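Local coordinates for protein sulfite reductase [ferredoxin] (Mycobacterium tuberculosis, PDB 1ZJ8) that reduces sulfite to sulfide with electrons from ferredoxin, using a siroheme and a [4Fe-4S] cluster, probably for the biosynthesis of sulfur-containing amino acids and cofactors, at residues A[111-121]-A[376-386]. Sequence-based numbering, arbitrary orientation.
Sequences CDGGALSAAAL and MARAGSDRIRF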
ATOM      1  N   CYS A 111       7.939   7.532  -1.731  1.00 33.65           N
ATOM      2  CA  CYS A 111       8.379   7.910  -0.395  1.00 33.55           C
ATOM      3  C   CYS A 111       8.876   6.715   0.417  1.00 33.52           C
ATOM      4  O   CYS A 111       8.263   6.330   1.427  1.00 33.47           O
ATOM      5  CB  CYS A 111       7.227   8.547   0.365  1.00 33.69           C
ATOM      6  SG  CYS A 111       6.523   9.972  -0.429  1.00 34.28           S
ATOM      7  N   ASP A 112      10.004   6.151   0.005  1.00 33.13           N
ATOM      8  CA  ASP A 112      10.538   4.974   0.679  1.00 32.76           C
ATOM      9  C   ASP A 112      10.636   5.262   2.165  1.00 32.19           C
ATOM     10  O   ASP A 112      11.092   6.338   2.570  1.00 32.23           O
ATOM     11  CB  ASP A 112      11.873   4.551   0.068  1.00 32.92           C
ATOM     12  CG  ASP A 112      11.734   4.248  -1.424  1.00 34.66           C
ATOM     13  OD1 ASP A 112      11.695   3.058  -1.781  1.00 36.42           O
ATOM     14  OD2 ASP A 112      11.586   5.199  -2.234  1.00 36.32           O
ATOM     15  N   GLY A 113      10.140   4.317   2.960  1.00 31.65           N
ATOM     16  CA  GLY A 113      10.091   4.444   4.414  1.00 31.58           C
ATOM     17  C   GLY A 113       9.162   5.521   4.962  1.00 31.45           C
ATOM     18  O   GLY A 113       9.213   5.824   6.165  1.00 31.02           O
ATOM     19  N   GLY A 114       8.333   6.106   4.082  1.00 31.50           N
ATOM     20  CA  GLY A 114       7.389   7.181   4.439  1.00 31.28           C
ATOM     21  C   GLY A 114       7.997   8.521   4.820  1.00 31.13           C
ATOM     22  O   GLY A 114       7.272   9.459   5.081  1.00 31.15           O
ATOM     23  N   ALA A 115       9.320   8.640   4.791  1.00 31.20           N
ATOM     24  CA  ALA A 115      10.012   9.669   5.569  1.00 31.39           C
ATOM     25  C   ALA A 115      10.225  10.963   4.799  1.00 31.47           C
ATOM     26  O   ALA A 115      10.822  10.930   3.748  1.00 31.72           O
ATOM     27  CB  ALA A 115      11.346   9.124   6.047  1.00 31.31           C
ATOM     28  N   LEU A 116       9.770  12.091   5.354  1.00 31.85           N
ATOM     29  CA  LEU A 116       9.869  13.408   4.713  1.00 32.12           C
ATOM     30  C   LEU A 116      10.272  14.500   5.695  1.00 32.24           C
ATOM     31  O   LEU A 116      10.026  14.379   6.886  1.00 32.68           O
ATOM     32  CB  LEU A 116       8.529  13.826   4.117  1.00 32.61           C
ATOM     33  CG  LEU A 116       7.788  12.845   3.206  1.00 34.29           C
ATOM     34  CD1 LEU A 116       6.374  13.339   2.914  1.00 33.82           C
ATOM     35  CD2 LEU A 116       8.571  12.604   1.896  1.00 35.58           C
ATOM     36  N   SER A 117      10.884  15.568   5.182  1.00 32.37           N
ATOM     37  CA  SER A 117      11.186  16.747   5.982  1.00 32.70           C
ATOM     38  C   SER A 117       9.968  17.653   5.977  1.00 32.63           C
ATOM     39  O   SER A 117       9.012  17.402   5.258  1.00 32.45           O
ATOM     40  CB  SER A 117      12.399  17.503   5.426  1.00 33.26           C
ATOM     41  OG  SER A 117      12.132  18.100   4.160  1.00 34.08           O
ATOM     42  N   ALA A 118      10.003  18.709   6.769  1.00 32.54           N
ATOM     43  CA  ALA A 118       8.918  19.669   6.749  1.00 32.87           C
ATOM     44  C   ALA A 118       8.889  20.379   5.404  1.00 33.01           C
ATOM     45  O   ALA A 118       7.828  20.585   4.834  1.00 33.36           O
ATOM     46  CB  ALA A 118       9.086  20.666   7.872  1.00 32.97           C
ATOM     47  N   ALA A 119      10.068  20.736   4.893  1.00 33.67           N
ATOM     48  CA  ALA A 119      10.203  21.389   3.579  1.00 33.76           C
ATOM     49  C   ALA A 119       9.626  20.536   2.445  1.00 34.07           C
ATOM     50  O   ALA A 119       8.936  21.065   1.563  1.00 34.55           O
ATOM     51  CB  ALA A 119      11.662  21.714   3.300  1.00 33.51           C
ATOM     52  N   ALA A 120       9.908  19.234   2.474  1.00 34.00           N
ATOM     53  CA  ALA A 120       9.422  18.327   1.454  1.00 34.29           C
ATOM     54  C   ALA A 120       7.903  18.208   1.522  1.00 34.47           C
ATOM     55  O   ALA A 120       7.239  18.130   0.485  1.00 34.61           O
ATOM     56  CB  ALA A 120      10.085  16.950   1.601  1.00 34.10           C
ATOM     57  N   LEU A 121       7.361  18.187   2.738  1.00 34.93           N
ATOM     58  CA  LEU A 121       5.920  18.096   2.953  1.00 35.32           C
ATOM     59  C   LEU A 121       5.209  19.362   2.442  1.00 35.86           C
ATOM     60  O   LEU A 121       4.111  19.284   1.875  1.00 36.01           O
ATOM     61  CB  LEU A 121       5.622  17.881   4.435  1.00 35.36           C
ATOM     62  CG  LEU A 121       4.146  17.568   4.752  1.00 35.58           C
ATOM     63  CD1 LEU A 121       3.821  16.126   4.379  1.00 35.53           C
ATOM     64  CD2 LEU A 121       3.767  17.870   6.218  1.00 35.18           C
ATOM     65  N   MET A 376       4.134  21.823  11.965  1.00 32.80           N
ATOM     66  CA  MET A 376       5.421  21.239  12.277  1.00 33.31           C
ATOM     67  C   MET A 376       6.457  22.309  12.661  1.00 33.40           C
ATOM     68  O   MET A 376       7.208  22.144  13.631  1.00 32.95           O
ATOM     69  CB  MET A 376       5.907  20.410  11.098  1.00 33.44           C
ATOM     70  CG  MET A 376       5.185  19.079  10.977  1.00 33.91           C
ATOM     71  SD  MET A 376       5.653  18.088   9.538  1.00 34.51           S
ATOM     72  CE  MET A 376       7.394  17.819   9.867  1.00 35.05           C
ATOM     73  N   ALA A 377       6.487  23.409  11.908  1.00 33.91           N
ATOM     74  CA  ALA A 377       7.432  24.501  12.188  1.00 34.30           C
ATOM     75  C   ALA A 377       7.132  25.115  13.534  1.00 34.93           C
ATOM     76  O   ALA A 377       8.047  25.291  14.332  1.00 35.32           O
ATOM     77  CB  ALA A 377       7.394  25.556  11.136  1.00 34.01           C
ATOM     78  N   ARG A 378       5.860  25.437  13.800  1.00 35.45           N
ATOM     79  CA  ARG A 378       5.456  25.893  15.151  1.00 35.77           C
ATOM     80  C   ARG A 378       5.923  24.959  16.277  1.00 35.03           C
ATOM     81  O   ARG A 378       6.157  25.393  17.378  1.00 35.13           O
ATOM     82  CB  ARG A 378       3.929  26.064  15.256  1.00 36.44           C
ATOM     83  CG  ARG A 378       3.462  27.509  15.266  1.00 38.21           C
ATOM     84  CD  ARG A 378       1.957  27.670  15.517  1.00 39.25           C
ATOM     85  NE  ARG A 378       1.657  28.985  16.131  1.00 42.40           N
ATOM     86  CZ  ARG A 378       1.415  29.206  17.443  1.00 44.16           C
ATOM     87  NH1 ARG A 378       1.410  28.204  18.345  1.00 43.47           N
ATOM     88  NH2 ARG A 378       1.156  30.447  17.865  1.00 43.74           N
ATOM     89  N   ALA A 379       6.032  23.670  16.003  1.00 34.52           N
ATOM     90  CA  ALA A 379       6.384  22.704  17.028  1.00 34.23           C
ATOM     91  C   ALA A 379       7.875  22.345  17.006  1.00 33.90           C
ATOM     92  O   ALA A 379       8.354  21.585  17.859  1.00 34.01           O
ATOM     93  CB  ALA A 379       5.533  21.443  16.852  1.00 34.42           C
ATOM     94  N   GLY A 380       8.610  22.906  16.051  1.00 33.28           N
ATOM     95  CA  GLY A 380      10.050  22.696  15.981  1.00 32.94           C
ATOM     96  C   GLY A 380      10.451  21.350  15.413  1.00 32.58           C
ATOM     97  O   GLY A 380      11.575  20.897  15.654  1.00 32.30           O
ATOM     98  N   SER A 381       9.559  20.744  14.614  1.00 32.31           N
ATOM     99  CA  SER A 381       9.784  19.413  14.027  1.00 32.05           C
ATOM    100  C   SER A 381      10.045  19.453  12.533  1.00 31.81           C
ATOM    101  O   SER A 381       9.357  20.162  11.802  1.00 32.06           O
ATOM    102  CB  SER A 381       8.572  18.499  14.277  1.00 32.33           C
ATOM    103  OG  SER A 381       8.489  17.437  13.317  1.00 31.50           O
ATOM    104  N   ASP A 382      11.013  18.653  12.088  1.00 31.82           N
ATOM    105  CA  ASP A 382      11.359  18.524  10.683  1.00 31.54           C
ATOM    106  C   ASP A 382      11.246  17.090  10.193  1.00 31.44           C
ATOM    107  O   ASP A 382      11.798  16.774   9.123  1.00 31.85           O
ATOM    108  CB  ASP A 382      12.799  19.000  10.481  1.00 32.05           C
ATOM    109  CG  ASP A 382      13.207  19.105   9.004  1.00 32.96           C
ATOM    110  OD1 ASP A 382      12.548  19.878   8.250  1.00 36.15           O
ATOM    111  OD2 ASP A 382      14.201  18.427   8.617  1.00 33.44           O
ATOM    112  N   ARG A 383      10.561  16.219  10.945  1.00 30.95           N
ATOM    113  CA  ARG A 383      10.294  14.842  10.476  1.00 31.14           C
ATOM    114  C   ARG A 383       8.847  14.387  10.637  1.00 31.19           C
ATOM    115  O   ARG A 383       8.302  14.404  11.744  1.00 31.12           O
ATOM    116  CB  ARG A 383      11.108  13.797  11.237  1.00 31.11           C
ATOM    117  CG  ARG A 383      12.600  13.945  11.233  1.00 30.65           C
ATOM    118  CD  ARG A 383      13.112  13.556  12.613  1.00 31.62           C
ATOM    119  NE  ARG A 383      13.784  12.260  12.699  1.00 31.82           N
ATOM    120  CZ  ARG A 383      14.036  11.615  13.842  1.00 31.25           C
ATOM    121  NH1 ARG A 383      13.637  12.097  15.005  1.00 31.24           N
ATOM    122  NH2 ARG A 383      14.685  10.463  13.815  1.00 33.35           N
ATOM    123  N   ILE A 384       8.284  13.908   9.532  1.00 31.12           N
ATOM    124  CA  ILE A 384       6.952  13.337   9.467  1.00 31.13           C
ATOM    125  C   ILE A 384       7.054  12.075   8.602  1.00 30.88           C
ATOM    126  O   ILE A 384       7.912  11.987   7.709  1.00 30.13           O
ATOM    127  CB  ILE A 384       5.941  14.353   8.870  1.00 31.31           C
ATOM    128  CG1 ILE A 384       4.582  13.699   8.603  1.00 32.17           C
ATOM    129  CG2 ILE A 384       6.438  14.941   7.544  1.00 31.67           C
ATOM    130  CD1 ILE A 384       3.458  14.709   8.279  1.00 32.12           C
ATOM    131  N   ARG A 385       6.196  11.100   8.888  1.00 30.83           N
ATOM    132  CA  ARG A 385       6.159   9.847   8.152  1.00 31.28           C
ATOM    133  C   ARG A 385       4.737   9.515   7.704  1.00 31.43           C
ATOM    134  O   ARG A 385       3.786   9.666   8.491  1.00 32.08           O
ATOM    135  CB  ARG A 385       6.648   8.705   9.052  1.00 31.70           C
ATOM    136  CG  ARG A 385       8.170   8.512   9.117  1.00 32.96           C
ATOM    137  CD  ARG A 385       8.790   9.279  10.263  1.00 33.60           C
ATOM    138  NE  ARG A 385      10.238   9.433  10.117  1.00 34.03           N
ATOM    139  CZ  ARG A 385      11.153   8.563  10.548  1.00 34.34           C
ATOM    140  NH1 ARG A 385      10.821   7.442  11.171  1.00 33.78           N
ATOM    141  NH2 ARG A 385      12.432   8.841  10.376  1.00 35.67           N
ATOM    142  N   PHE A 386       4.580   9.031   6.474  1.00 30.99           N
ATOM    143  CA  PHE A 386       3.321   8.409   6.084  1.00 31.41           C
ATOM    144  C   PHE A 386       3.317   6.935   6.514  1.00 31.17           C
ATOM    145  O   PHE A 386       4.381   6.347   6.657  1.00 31.21           O
ATOM    146  CB  PHE A 386       3.103   8.503   4.561  1.00 32.36           C
ATOM    147  CG  PHE A 386       3.014   9.928   4.013  1.00 32.45           C
ATOM    148  CD1 PHE A 386       2.306  10.924   4.692  1.00 33.25           C
ATOM    149  CD2 PHE A 386       3.600  10.247   2.789  1.00 32.06           C
ATOM    150  CE1 PHE A 386       2.225  12.236   4.183  1.00 32.93           C
ATOM    151  CE2 PHE A 386       3.516  11.536   2.275  1.00 32.81           C
ATOM    152  CZ  PHE A 386       2.823  12.539   2.977  1.00 32.50           C
TER
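Ile384 O takes the N-H of Leu116 at 3.0 Å (N to O). The return bond, Ile384 N to Leu116 O, makes these two residues an antiparallel hydrogen-bonded pair; next along, Ala115 and Arg385 form a non-hydrogen-bonded pair. Beyond them Phe386 N reaches Gly114 O at 3.1 Å, and Arg385 CA adds a CA-H...O contact to the same oxygen. At the other end Asp382 meets the start of helix 118-131. Its CG is anti to the backbone N (chi1 -171°), which carries OD1 to Ala118 N at 3.2 Å; the N-H comes from above the carboxylate plane rather than within it. Ser117, the N-cap, receives Ala120 N on OG at 3.0 Å, so side chains from both segments take up N-H groups of the first helical turn. Through its pairing with strand 384-386, strand 115-116 forms one edge of a five-stranded antiparallel sheet whose other strands lie between residues 344 and 397, and the pairing joins the two ferredoxin-like half domains of the sulfite reductase fold. Leu116 and Ile384 share one face of this sheet, turned toward helices 118-131 and 366-379. There Leu116 CD1 lies against CE2 and CZ of the Phe386 ring, while Leu121 CD1 also comes to CZ. The other branch of Leu121, CD2, touches both Ile384 CD1 and Met376 SD, 3.8 Å from each, crossing both side chains at about a right angle. A bend at chi3 (62°) brings Met376 CE to Ala118 CB, 3.9 Å away. Cys111 SG approaches the Phe386 ring at its edge, 5.5 Å from the centroid, in a sulfur-aromatic contact; the side chain of Cys111 is about 8 Å from the bound siroheme.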